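Local coordinates for geranylgeranyl pyrophosphate synthase (Corynebacterium glutamicum, PDB 3LMD), which probably condenses isopentenyl diphosphate units onto an allylic diphosphate, with magnesium as cofactor, to build long-chain prenyl diphosphates, at residues 64-67 with 68-72; 93-96 with 97-101. All coordinates share one frame; numbering follows the deposited sequence.

How the contacts relate
Contact 1 and contact 2 lie at the ends of two different helices in one all-helical chain of the polyprenyl synthetase family, the first where a helix runs out and the second where one starts. Contact 1 comes first along the chain, in the last turns of helix 60-69; contact 2 opens helix 95-118, with helix 77-86 between them in the sequence. Their centres are 24 Å apart and their nearest atoms about 14 Å, so they do not touch. Both pack against helices 34-55 and 132-157. Helix 95-118 runs on from contact 2 to Asp115, which binds calcium in a crystal structure of this protein, though none is bound to this chain here; the side chain of Leu69 is about 11 Å from that of Asp115.

Contact 1 of 2, residues 64-67 with 68-72; sequences DIVM and HLTRA
His68 takes up the run of helix 60-69 by donating its backbone N-H to Asp64 O, with His68 N 3.1 Å from Asp64 O. His68 CB passes 3.5 Å from that same Asp64 O. With CG set anti to the backbone N (chi1 -174°), the imidazole is carried off the turn, away from 64-67.

Leu69 comes next, and its N-H is shared: Leu69 N donates to Ile65 O at 3.2 Å in the regular helical way and makes a weaker, more bent bond with Val66 O. The Leu69 side chain lies over the same turn, CB and CG skirting Ile65 O, and reaches Ala142 of helix 132-157. Ile65 and Val66 also pack on that helix, through Val138, Ile145 and Leu146, and Ile65 meets Met177 of the second subunit as well. This is the closing turn of a helix in the all-alpha prenyl synthase fold, where weak i to i+3 bonds from Leu69 N and Thr70 N join the i to i+4 bonds.

Thr70 follows, its N bonding weakly to Met67 O, while Thr70 OG1 turns back and donates to Val66 O at 2.7 Å. Chi1 of -63° puts OG1 beside its own backbone N, facing the turn. The hydroxyl approaches from above the carbonyl plane, 40° out of it, and Val66 O thus takes both this short bond and the weak one from Leu69 N. Two methyls lie near the hydroxyl: Val66 CG1 at 4.0 Å from Thr70 OG1, and Met67 CE at 3.9 Å from the same oxygen. Met67 bends at chi2 and chi3 to bring CE there, its side chain running alongside that of Thr70 and also touching His52 and Leu55 of helix 34-55.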
loop_
_atom_site.group_PDB
_atom_site.type_symbol
_atom_site.label_atom_id
_atom_site.label_comp_id
_atom_site.label_asym_id
_atom_site.label_seq_id
_atom_site.Cartn_x
_atom_site.Cartn_y
_atom_site.Cartn_z
ATOM N N ASP A 64 -5.675 -10.357 14.330
ATOM C CA ASP A 64 -4.902 -11.562 14.739
ATOM C C ASP A 64 -3.703 -11.734 13.846
ATOM O O ASP A 64 -2.602 -12.047 14.301
ATOM C CB ASP A 64 -5.753 -12.824 14.665
ATOM C CG ASP A 64 -6.799 -12.860 15.737
ATOM O OD1 ASP A 64 -6.642 -12.093 16.699
ATOM O OD2 ASP A 64 -7.769 -13.632 15.620
ATOM N N ILE A 65 -3.908 -11.522 12.549
ATOM C CA ILE A 65 -2.795 -11.656 11.629
ATOM C C ILE A 65 -1.726 -10.595 11.835
ATOM O O ILE A 65 -0.521 -10.889 11.901
ATOM C CB ILE A 65 -3.297 -11.744 10.157
ATOM C CG1 ILE A 65 -3.855 -13.149 9.916
ATOM C CG2 ILE A 65 -2.176 -11.450 9.204
ATOM C CD1 ILE A 65 -5.051 -13.210 8.988
ATOM N N VAL A 66 -2.145 -9.341 11.978
ATOM C CA VAL A 66 -1.177 -8.286 12.157
ATOM C C VAL A 66 -0.378 -8.467 13.471
ATOM O O VAL A 66 0.842 -8.233 13.520
ATOM C CB VAL A 66 -1.866 -6.887 12.155
ATOM C CG1 VAL A 66 -0.865 -5.828 12.600
ATOM C CG2 VAL A 66 -2.435 -6.550 10.737
ATOM N N MET A 67 -1.054 -8.903 14.529
ATOM C CA MET A 67 -0.371 -9.087 15.821
ATOM C C MET A 67 0.624 -10.262 15.755
ATOM O O MET A 67 1.677 -10.241 16.403
ATOM C CB MET A 67 -1.380 -9.329 16.947
ATOM C CG MET A 67 -2.243 -8.117 17.327
ATOM S SD MET A 67 -1.385 -6.807 18.257
ATOM C CE MET A 67 -0.901 -5.862 16.969
ATOM N N HIS A 68 0.293 -11.275 14.984
ATOM C CA HIS A 68 1.200 -12.375 14.821
ATOM C C HIS A 68 2.455 -12.044 14.060
ATOM O O HIS A 68 3.459 -12.682 14.241
ATOM C CB HIS A 68 0.527 -13.602 14.246
ATOM C CG HIS A 68 1.424 -14.799 14.205
ATOM N ND1 HIS A 68 2.129 -15.232 15.305
ATOM C CD2 HIS A 68 1.760 -15.633 13.195
ATOM C CE1 HIS A 68 2.850 -16.287 14.981
ATOM N NE2 HIS A 68 2.644 -16.551 13.705
ATOM N N LEU A 69 2.394 -11.045 13.205
ATOM C CA LEU A 69 3.547 -10.582 12.434
ATOM C C LEU A 69 4.311 -9.505 13.180
ATOM O O LEU A 69 5.430 -9.169 12.821
ATOM C CB LEU A 69 3.101 -10.002 11.091
ATOM C CG LEU A 69 2.836 -10.944 9.923
ATOM C CD1 LEU A 69 2.155 -10.178 8.794
ATOM C CD2 LEU A 69 4.143 -11.563 9.449
ATOM N N THR A 70 3.694 -8.949 14.212
ATOM C CA THR A 70 4.328 -7.876 14.966
ATOM C C THR A 70 5.429 -8.454 15.838
ATOM O O THR A 70 5.157 -9.171 16.799
ATOM C CB THR A 70 3.303 -7.106 15.829
ATOM O OG1 THR A 70 2.348 -6.470 14.969
ATOM C CG2 THR A 70 3.997 -6.051 16.686
ATOM N N ARG A 71 6.676 -8.150 15.483
ATOM C CA ARG A 71 7.835 -8.693 16.180
ATOM C C ARG A 71 8.263 -7.797 17.342
ATOM O O ARG A 71 8.918 -6.778 17.132
ATOM C CB ARG A 71 9.000 -8.862 15.201
ATOM C CG ARG A 71 9.446 -7.550 14.563
ATOM C CD ARG A 71 10.639 -7.732 13.628
ATOM N NE ARG A 71 11.242 -6.442 13.282
ATOM C CZ ARG A 71 12.179 -6.276 12.347
ATOM N NH1 ARG A 71 12.626 -7.319 11.644
ATOM N NH2 ARG A 71 12.667 -5.063 12.111
ATOM N N ALA A 72 7.892 -8.172 18.565
ATOM C CA ALA A 72 8.361 -7.444 19.739
ATOM C C ALA A 72 9.755 -6.904 19.428
ATOM O O ALA A 72 10.701 -7.675 19.251
ATOM C CB ALA A 72 8.393 -8.354 20.962
#

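Contact 2 of 2, residues 93-96 with 97-101; sequences LSEN and VIKAA
Ser94 and Val97 meet at the first turn of helix 95-118, with Ser94 at the N-cap: Ser94 OG lies 3.4 Å from Val97 CG2. Chi1 of 60° sets the hydroxyl between its own backbone N and carbonyl carbon, and OG also hydrogen-bonds to Lys91 O, which helps fix its rotation. The helical bonds begin here, Ile98 N to Ser94 O at 3.0 Å and nearly straight (170°), then Lys99 N to Glu95 O and Ala100 N to Asn96 O. Ile98 CG1 rests 3.4 Å from Ser94 O. On the more open side, Glu95 and Lys99 run side by side, one turn apart, in a long salt bridge of 3.7 Å from Glu95 OE2 to Lys99 NZ. A water 2.8 Å from Lys99 NZ ties that residue back to the first turn, donating to Asn96 OD1 at 2.6 Å.

Further out, Ile98 and Leu93 pack on Leu83 of helix 77-86 and Ala43 of helix 34-55, while Ala100 meets Leu210 and His214 of helix 188-214. The Lys99 ammonium has a stronger partner than Glu95 on helix 132-157, where Lys99 NZ hydrogen-bonds to Gln156 OE1.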
loop_
_atom_site.group_PDB
_atom_site.type_symbol
_atom_site.label_atom_id
_atom_site.label_comp_id
_atom_site.label_asym_id
_atom_site.label_seq_id
_atom_site.Cartn_x
_atom_site.Cartn_y
_atom_site.Cartn_z
ATOM N N LEU A 93 7.590 17.272 21.272
ATOM C CA LEU A 93 6.927 16.130 21.868
ATOM C C LEU A 93 5.415 16.300 22.022
ATOM O O LEU A 93 4.791 15.645 22.840
ATOM C CB LEU A 93 7.579 15.778 23.212
ATOM C CG LEU A 93 9.108 15.715 23.158
ATOM C CD1 LEU A 93 9.683 15.522 24.575
ATOM C CD2 LEU A 93 9.578 14.572 22.203
ATOM N N SER A 94 4.820 17.170 21.219
ATOM C CA SER A 94 3.395 17.448 21.346
ATOM C C SER A 94 2.592 16.302 20.736
ATOM O O SER A 94 3.171 15.350 20.197
ATOM C CB SER A 94 3.077 18.742 20.630
ATOM O OG SER A 94 3.426 18.615 19.258
ATOM N N GLU A 95 1.264 16.381 20.807
ATOM C CA GLU A 95 0.432 15.252 20.374
ATOM C C GLU A 95 0.647 14.953 18.862
ATOM O O GLU A 95 0.622 13.791 18.439
ATOM C CB GLU A 95 -1.046 15.559 20.664
ATOM C CG GLU A 95 -2.072 14.663 19.982
ATOM C CD GLU A 95 -3.268 15.485 19.428
ATOM O OE1 GLU A 95 -3.163 16.736 19.342
ATOM O OE2 GLU A 95 -4.311 14.889 19.078
ATOM N N ASN A 96 0.812 15.994 18.059
ATOM C CA ASN A 96 0.992 15.769 16.619
ATOM C C ASN A 96 2.395 15.252 16.257
ATOM O O ASN A 96 2.563 14.546 15.253
ATOM C CB ASN A 96 0.643 17.007 15.828
ATOM C CG ASN A 96 -0.870 17.226 15.714
ATOM O OD1 ASN A 96 -1.669 16.378 16.099
ATOM N ND2 ASN A 96 -1.253 18.357 15.151
ATOM N N VAL A 97 3.390 15.620 17.061
ATOM C CA VAL A 97 4.730 15.017 16.965
ATOM C C VAL A 97 4.669 13.511 17.246
ATOM O O VAL A 97 5.241 12.709 16.506
ATOM C CB VAL A 97 5.738 15.674 17.951
ATOM C CG1 VAL A 97 7.061 14.903 17.964
ATOM C CG2 VAL A 97 6.011 17.114 17.576
ATOM N N ILE A 98 3.985 13.120 18.324
ATOM C CA ILE A 98 3.777 11.698 18.628
ATOM C C ILE A 98 3.062 11.001 17.487
ATOM O O ILE A 98 3.431 9.896 17.092
ATOM C CB ILE A 98 2.881 11.501 19.880
ATOM C CG1 ILE A 98 3.506 12.144 21.117
ATOM C CG2 ILE A 98 2.590 10.027 20.138
ATOM C CD1 ILE A 98 4.897 11.786 21.318
ATOM N N LYS A 99 2.009 11.618 16.985
ATOM C CA LYS A 99 1.242 11.002 15.903
ATOM C C LYS A 99 2.068 10.870 14.592
ATOM O O LYS A 99 1.980 9.855 13.884
ATOM C CB LYS A 99 -0.024 11.843 15.659
ATOM C CG LYS A 99 -1.059 11.223 14.770
ATOM C CD LYS A 99 -2.398 12.029 14.803
ATOM C CE LYS A 99 -2.979 12.166 16.217
ATOM N NZ LYS A 99 -4.413 12.608 16.219
ATOM N N ALA A 100 2.814 11.912 14.241
ATOM C CA ALA A 100 3.748 11.816 13.103
ATOM C C ALA A 100 4.780 10.695 13.275
ATOM O O ALA A 100 5.083 9.985 12.318
ATOM C CB ALA A 100 4.434 13.168 12.833
ATOM N N ALA A 101 5.311 10.508 14.481
ATOM C CA ALA A 101 6.312 9.472 14.736
ATOM C C ALA A 101 5.700 8.101 14.524
ATOM O O ALA A 101 6.364 7.177 14.008
ATOM C CB ALA A 101 6.886 9.586 16.174
HETATM O O HOH W 1 -3.850 15.233 15.276
#